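Local coordinates for 3,4-dihydroxy-2-butanone 4-phosphate synthase (Candida albicans, PDB 1TKS), which catalyses the conversion of D-ribulose 5-phosphate to formate and 3,4-dihydroxy-2-butanone 4-phosphate, a step of riboflavin biosynthesis, at the interface of chains A and B. Residues are numbered along the deposited sequence; one frame, centred on the assembly and turned at random. Chains: chain A/B, 3,4-dihydroxy-2-butanone 4-phosphate synthase.

Contact 1: the interface of chains A and B. Residues chain A 56-57, 90, 106, 127-130; chain B 57, 90, 128, 130.
The loop carrying B:Tyr57, between helix 44-52 and strand 59-63, meets A:Thr90 of a loop, A:Gly127 and A:His128, and the start of strand 129-134 in chain A; the twin loop of A:Tyr57 repeats the backbone arrangement against chain B. B:Tyr57 has CG anti to its backbone N (chi1 -152°), which sends the ring across the boundary. Its phenol OH lies 3.0 Å from the carbonyl O of A:Gly127, a donor-acceptor pair that can be read as a hydrogen bond. Water 2 touches the same two oxygens and, at 2.8 Å, OG1 of A:Thr90. A:Gly127 N donates to A:Thr90 OG1 at 2.8 Å, nearly straight at H, which probably helps to position A:Gly127. The methyl CG2 of A:Thr90 meets the phenol oxygen tip to tip.

The ring lies against the backbone of A:His128, whose CA is 3.7 Å from CZ of B:Tyr57, with CB offset toward the rim. B:Leu130 CD1, from its own chain, sits 3.5 Å above the centre of the opposite face. A:Leu130 CD1 reaches ring atom CE1 of B:Tyr57 at 3.8 Å. In the twin, the modelled imidazole of B:His128 is turned over relative to A:His128, so nothing should rest on which ring atom faces the tyrosine; water 1 joins the A:Tyr57 phenol to B:Thr90 OG1. The reciprocal tyrosine insertion probably helps hold the two subunits together.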
loop_
_atom_site.group_PDB
_atom_site.type_symbol
_atom_site.label_atom_id
_atom_site.label_comp_id
_atom_site.label_asym_id
_atom_site.label_seq_id
_atom_site.Cartn_x
_atom_site.Cartn_y
_atom_site.Cartn_z
ATOM N N GLY A 56 2.876 2.324 -3.310
ATOM C CA GLY A 56 3.049 1.183 -2.431
ATOM C C GLY A 56 1.782 0.371 -2.241
ATOM O O GLY A 56 1.813 -0.702 -1.643
ATOM N N TYR A 57 0.664 0.877 -2.753
ATOM C CA TYR A 57 -0.619 0.179 -2.656
ATOM C C TYR A 57 -0.639 -0.729 -3.884
ATOM O O TYR A 57 -1.402 -0.520 -4.830
ATOM C CB TYR A 57 -1.767 1.200 -2.701
ATOM C CG TYR A 57 -3.042 0.784 -1.993
ATOM C CD1 TYR A 57 -3.048 0.508 -0.624
ATOM C CD2 TYR A 57 -4.251 0.702 -2.687
ATOM C CE1 TYR A 57 -4.228 0.161 0.035
ATOM C CE2 TYR A 57 -5.436 0.356 -2.035
ATOM C CZ TYR A 57 -5.417 0.088 -0.679
ATOM O OH TYR A 57 -6.590 -0.247 -0.031
ATOM N N THR A 90 -7.961 -9.118 0.590
ATOM C CA THR A 90 -6.511 -9.170 0.416
ATOM C C THR A 90 -5.951 -10.544 0.762
ATOM O O THR A 90 -6.618 -11.348 1.410
ATOM C CB THR A 90 -5.810 -8.095 1.265
ATOM O OG1 THR A 90 -6.147 -8.276 2.646
ATOM C CG2 THR A 90 -6.244 -6.705 0.811
ATOM N N ARG A 106 5.670 -10.023 -1.149
ATOM C CA ARG A 106 4.678 -9.492 -2.069
ATOM C C ARG A 106 4.923 -9.995 -3.486
ATOM O O ARG A 106 3.972 -10.259 -4.217
ATOM C CB ARG A 106 4.651 -7.961 -2.023
ATOM C CG ARG A 106 4.005 -7.429 -0.746
ATOM C CD ARG A 106 3.397 -6.043 -0.917
ATOM N NE ARG A 106 4.349 -4.982 -0.612
ATOM C CZ ARG A 106 4.055 -3.684 -0.634
ATOM N NH1 ARG A 106 2.833 -3.277 -0.954
ATOM N NH2 ARG A 106 4.980 -2.790 -0.310
ATOM N N GLY A 127 -4.440 -10.283 3.685
ATOM C CA GLY A 127 -3.008 -10.272 3.479
ATOM C C GLY A 127 -2.459 -8.907 3.123
ATOM O O GLY A 127 -3.038 -7.879 3.484
ATOM N N HIS A 128 -1.348 -8.894 2.394
ATOM C CA HIS A 128 -0.704 -7.644 2.018
ATOM C C HIS A 128 -0.707 -7.336 0.523
ATOM O O HIS A 128 -0.088 -6.367 0.088
ATOM C CB HIS A 128 0.724 -7.617 2.576
ATOM C CG HIS A 128 0.782 -7.727 4.070
ATOM N ND1 HIS A 128 0.587 -8.916 4.738
ATOM C CD2 HIS A 128 0.966 -6.785 5.028
ATOM C CE1 HIS A 128 0.647 -8.704 6.042
ATOM N NE2 HIS A 128 0.875 -7.418 6.243
ATOM N N ILE A 129 -1.397 -8.166 -0.257
ATOM C CA ILE A 129 -1.535 -7.948 -1.691
ATOM C C ILE A 129 -3.014 -7.700 -1.970
ATOM O O ILE A 129 -3.883 -8.359 -1.391
ATOM C CB ILE A 129 -1.043 -9.163 -2.513
ATOM C CG1 ILE A 129 0.471 -9.084 -2.683
ATOM C CG2 ILE A 129 -1.735 -9.205 -3.876
ATOM C CD1 ILE A 129 1.226 -9.050 -1.374
ATOM N N LEU A 130 -3.285 -6.730 -2.840
ATOM C CA LEU A 130 -4.648 -6.349 -3.215
ATOM C C LEU A 130 -5.041 -6.849 -4.611
ATOM O O LEU A 130 -4.770 -6.179 -5.611
ATOM C CB LEU A 130 -4.775 -4.816 -3.181
ATOM C CG LEU A 130 -4.570 -4.110 -1.832
ATOM C CD1 LEU A 130 -3.604 -2.932 -1.993
ATOM C CD2 LEU A 130 -5.914 -3.627 -1.300
ATOM N N TYR B 57 1.921 0.521 2.156
ATOM C CA TYR B 57 0.704 -0.163 2.600
ATOM C C TYR B 57 0.336 0.554 3.897
ATOM O O TYR B 57 0.492 0.013 4.989
ATOM C CB TYR B 57 1.011 -1.647 2.869
ATOM C CG TYR B 57 -0.164 -2.586 2.688
ATOM C CD1 TYR B 57 -0.787 -2.715 1.450
ATOM C CD2 TYR B 57 -0.637 -3.363 3.746
ATOM C CE1 TYR B 57 -1.850 -3.594 1.263
ATOM C CE2 TYR B 57 -1.705 -4.249 3.570
ATOM C CZ TYR B 57 -2.303 -4.358 2.328
ATOM O OH TYR B 57 -3.349 -5.232 2.127
ATOM N N THR B 90 -11.409 -1.659 3.595
ATOM C CA THR B 90 -10.707 -0.411 3.313
ATOM C C THR B 90 -11.699 0.718 3.070
ATOM O O THR B 90 -12.880 0.468 2.842
ATOM C CB THR B 90 -9.798 -0.554 2.091
ATOM O OG1 THR B 90 -10.572 -0.987 0.968
ATOM C CG2 THR B 90 -8.699 -1.570 2.369
ATOM N N HIS B 128 -8.740 3.298 -0.206
ATOM C CA HIS B 128 -7.289 3.222 -0.320
ATOM C C HIS B 128 -6.541 3.280 1.009
ATOM O O HIS B 128 -5.310 3.287 1.035
ATOM C CB HIS B 128 -6.812 4.331 -1.254
ATOM C CG HIS B 128 -7.315 4.186 -2.658
ATOM N ND1 HIS B 128 -6.601 3.538 -3.642
ATOM C CD2 HIS B 128 -8.473 4.588 -3.235
ATOM C CE1 HIS B 128 -7.295 3.548 -4.766
ATOM N NE2 HIS B 128 -8.435 4.178 -4.547
ATOM N N LEU B 130 -6.182 1.471 4.874
ATOM C CA LEU B 130 -6.402 0.219 5.584
ATOM C C LEU B 130 -6.558 0.419 7.100
ATOM O O LEU B 130 -5.568 0.420 7.835
ATOM C CB LEU B 130 -5.225 -0.736 5.315
ATOM C CG LEU B 130 -5.002 -1.207 3.868
ATOM C CD1 LEU B 130 -3.538 -1.007 3.475
ATOM C CD2 LEU B 130 -5.393 -2.679 3.730
HETATM O O HOH W 1 -8.809 -1.668 -1.053
HETATM O O HOH W 2 -5.199 -6.115 4.060
#

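Contact 2: the interface of chains A and B. Residues chain A 55-57, 166, 175; chain B 51, 56, 101, 106, 128.
A:Ser55 leads into A:Gly56, whose positive phi of 85° turns the chain, and B:Gly56 makes the same turn opposite, the CA atoms of A:Gly56 and B:Gly56 3.7 Å apart. Across this close approach B:Arg106 NH2 donates to the carbonyl O of A:Ser55 at 3.0 Å, nearly straight at H (165°). The acceptor lies at the edge of the guanidinium, in its plane, whereas the donor is tilted somewhat from the carbonyl plane. NH1 of B:Arg106 binds B:Gly56 O at 2.9 Å, so one guanidinium spans the turns of both chains. CD1 of B:Ile101, from its own chain, lies over the centre of one face, which should limit its tilting.

B:Ile101 is the apolar wedge of the patch. With CG1 anti to the backbone N (chi1 -172°), its long branch carries CD1 to CB of A:Tyr57 at 3.6 Å, and CG1 packs against A:Ser55 CB. Both branches pack against the carboxylate of A:Glu166, and B:Ile101 CG2 also reaches the A:Met175 methyl CE, 3.9 Å away. On the surface that faces the isoleucine, A:Ser55 OG donates to A:Glu166 OE1 (2.8 Å), meeting the carboxylate on its syn side but well out of its plane. A:Ser55 OG also accepts the backbone N-H of A:Tyr57, N to OG 3.1 Å, tying the turn to the end of strand 162-166. The site thus joins the loop after helix 44-52 and strand 162-166 of chain A to helix 103-114 of chain B and the loop just before it.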
loop_
_atom_site.group_PDB
_atom_site.type_symbol
_atom_site.label_atom_id
_atom_site.label_comp_id
_atom_site.label_asym_id
_atom_site.label_seq_id
_atom_site.Cartn_x
_atom_site.Cartn_y
_atom_site.Cartn_z
ATOM N N SER A 55 3.048 4.375 -5.021
ATOM C CA SER A 55 2.261 4.622 -3.819
ATOM C C SER A 55 2.425 3.480 -2.824
ATOM O O SER A 55 2.114 3.638 -1.645
ATOM C CB SER A 55 0.777 4.739 -4.166
ATOM O OG SER A 55 0.211 3.456 -4.355
ATOM N N GLY A 56 2.876 2.324 -3.310
ATOM C CA GLY A 56 3.049 1.183 -2.431
ATOM C C GLY A 56 1.782 0.371 -2.241
ATOM O O GLY A 56 1.813 -0.702 -1.643
ATOM N N TYR A 57 0.664 0.877 -2.753
ATOM C CA TYR A 57 -0.619 0.179 -2.656
ATOM C C TYR A 57 -0.639 -0.729 -3.884
ATOM O O TYR A 57 -1.402 -0.520 -4.830
ATOM C CB TYR A 57 -1.767 1.200 -2.701
ATOM C CG TYR A 57 -3.042 0.784 -1.993
ATOM C CD1 TYR A 57 -3.048 0.508 -0.624
ATOM C CD2 TYR A 57 -4.251 0.702 -2.687
ATOM C CE1 TYR A 57 -4.228 0.161 0.035
ATOM C CE2 TYR A 57 -5.436 0.356 -2.035
ATOM C CZ TYR A 57 -5.417 0.088 -0.679
ATOM O OH TYR A 57 -6.590 -0.247 -0.031
ATOM N N GLU A 166 0.700 3.037 -8.780
ATOM C CA GLU A 166 0.833 4.410 -9.278
ATOM C C GLU A 166 2.198 5.044 -9.064
ATOM O O GLU A 166 2.728 5.022 -7.957
ATOM C CB GLU A 166 -0.207 5.326 -8.615
ATOM C CG GLU A 166 -1.648 4.861 -8.697
ATOM C CD GLU A 166 -2.021 3.895 -7.592
ATOM O OE1 GLU A 166 -1.120 3.420 -6.868
ATOM O OE2 GLU A 166 -3.230 3.608 -7.448
ATOM N N MET A 175 1.449 12.278 -7.777
ATOM C CA MET A 175 1.457 11.288 -8.847
ATOM C C MET A 175 2.095 11.867 -10.108
ATOM O O MET A 175 1.918 13.043 -10.421
ATOM C CB MET A 175 0.029 10.817 -9.137
ATOM C CG MET A 175 -0.420 9.622 -8.297
ATOM S SD MET A 175 -0.342 9.851 -6.506
ATOM C CE MET A 175 -0.464 8.126 -5.948
ATOM N N VAL B 51 4.832 7.651 2.842
ATOM C CA VAL B 51 4.818 6.796 1.656
ATOM C C VAL B 51 6.204 6.691 1.018
ATOM O O VAL B 51 6.648 5.604 0.658
ATOM C CB VAL B 51 3.804 7.316 0.605
ATOM C CG1 VAL B 51 3.944 6.545 -0.701
ATOM C CG2 VAL B 51 2.389 7.155 1.139
ATOM N N GLY B 56 4.365 1.683 1.743
ATOM C CA GLY B 56 3.216 2.289 1.097
ATOM C C GLY B 56 1.884 1.661 1.471
ATOM O O GLY B 56 0.833 2.198 1.130
ATOM N N ILE B 101 -5.966 7.528 -3.539
ATOM C CA ILE B 101 -4.597 7.073 -3.294
ATOM C C ILE B 101 -3.552 8.195 -3.153
ATOM O O ILE B 101 -2.449 7.968 -2.651
ATOM C CB ILE B 101 -4.172 6.085 -4.418
ATOM C CG1 ILE B 101 -2.823 5.439 -4.096
ATOM C CG2 ILE B 101 -4.102 6.812 -5.749
ATOM C CD1 ILE B 101 -2.830 4.602 -2.838
ATOM N N ARG B 106 -5.193 10.278 1.021
ATOM C CA ARG B 106 -4.943 9.342 2.111
ATOM C C ARG B 106 -4.783 10.070 3.438
ATOM O O ARG B 106 -5.216 9.569 4.473
ATOM C CB ARG B 106 -3.723 8.453 1.818
ATOM C CG ARG B 106 -4.068 7.303 0.877
ATOM C CD ARG B 106 -3.073 6.159 0.930
ATOM N NE ARG B 106 -1.893 6.378 0.098
ATOM C CZ ARG B 106 -0.925 5.477 -0.051
ATOM N NH1 ARG B 106 -1.008 4.313 0.583
ATOM N NH2 ARG B 106 0.113 5.726 -0.837
ATOM N N HIS B 128 -8.740 3.298 -0.206
ATOM C CA HIS B 128 -7.289 3.222 -0.320
ATOM C C HIS B 128 -6.541 3.280 1.009
ATOM O O HIS B 128 -5.310 3.287 1.035
ATOM C CB HIS B 128 -6.812 4.331 -1.254
ATOM C CG HIS B 128 -7.315 4.186 -2.658
ATOM N ND1 HIS B 128 -6.601 3.538 -3.642
ATOM C CD2 HIS B 128 -8.473 4.588 -3.235
ATOM C CE1 HIS B 128 -7.295 3.548 -4.766
ATOM N NE2 HIS B 128 -8.435 4.178 -4.547
#

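Contact 1 and contact 2 are neighbouring patches of one two-fold symmetric interface, the centres of their C-alpha atoms about 10 Å apart. They share A:Gly56, A:Tyr57 and B:His128, so the loop following helix 44-52 runs through both. A:Tyr57 supplies the physical continuity: its ring packs against chain B in contact 1, while its CB forms part of the apolar surface of contact 2. Symmetry repeats each patch with the chains exchanged. This continuity suggests that the tyrosine and arginine contacts support the same subunit arrangement, consistent with a dimer in the deposited assembly.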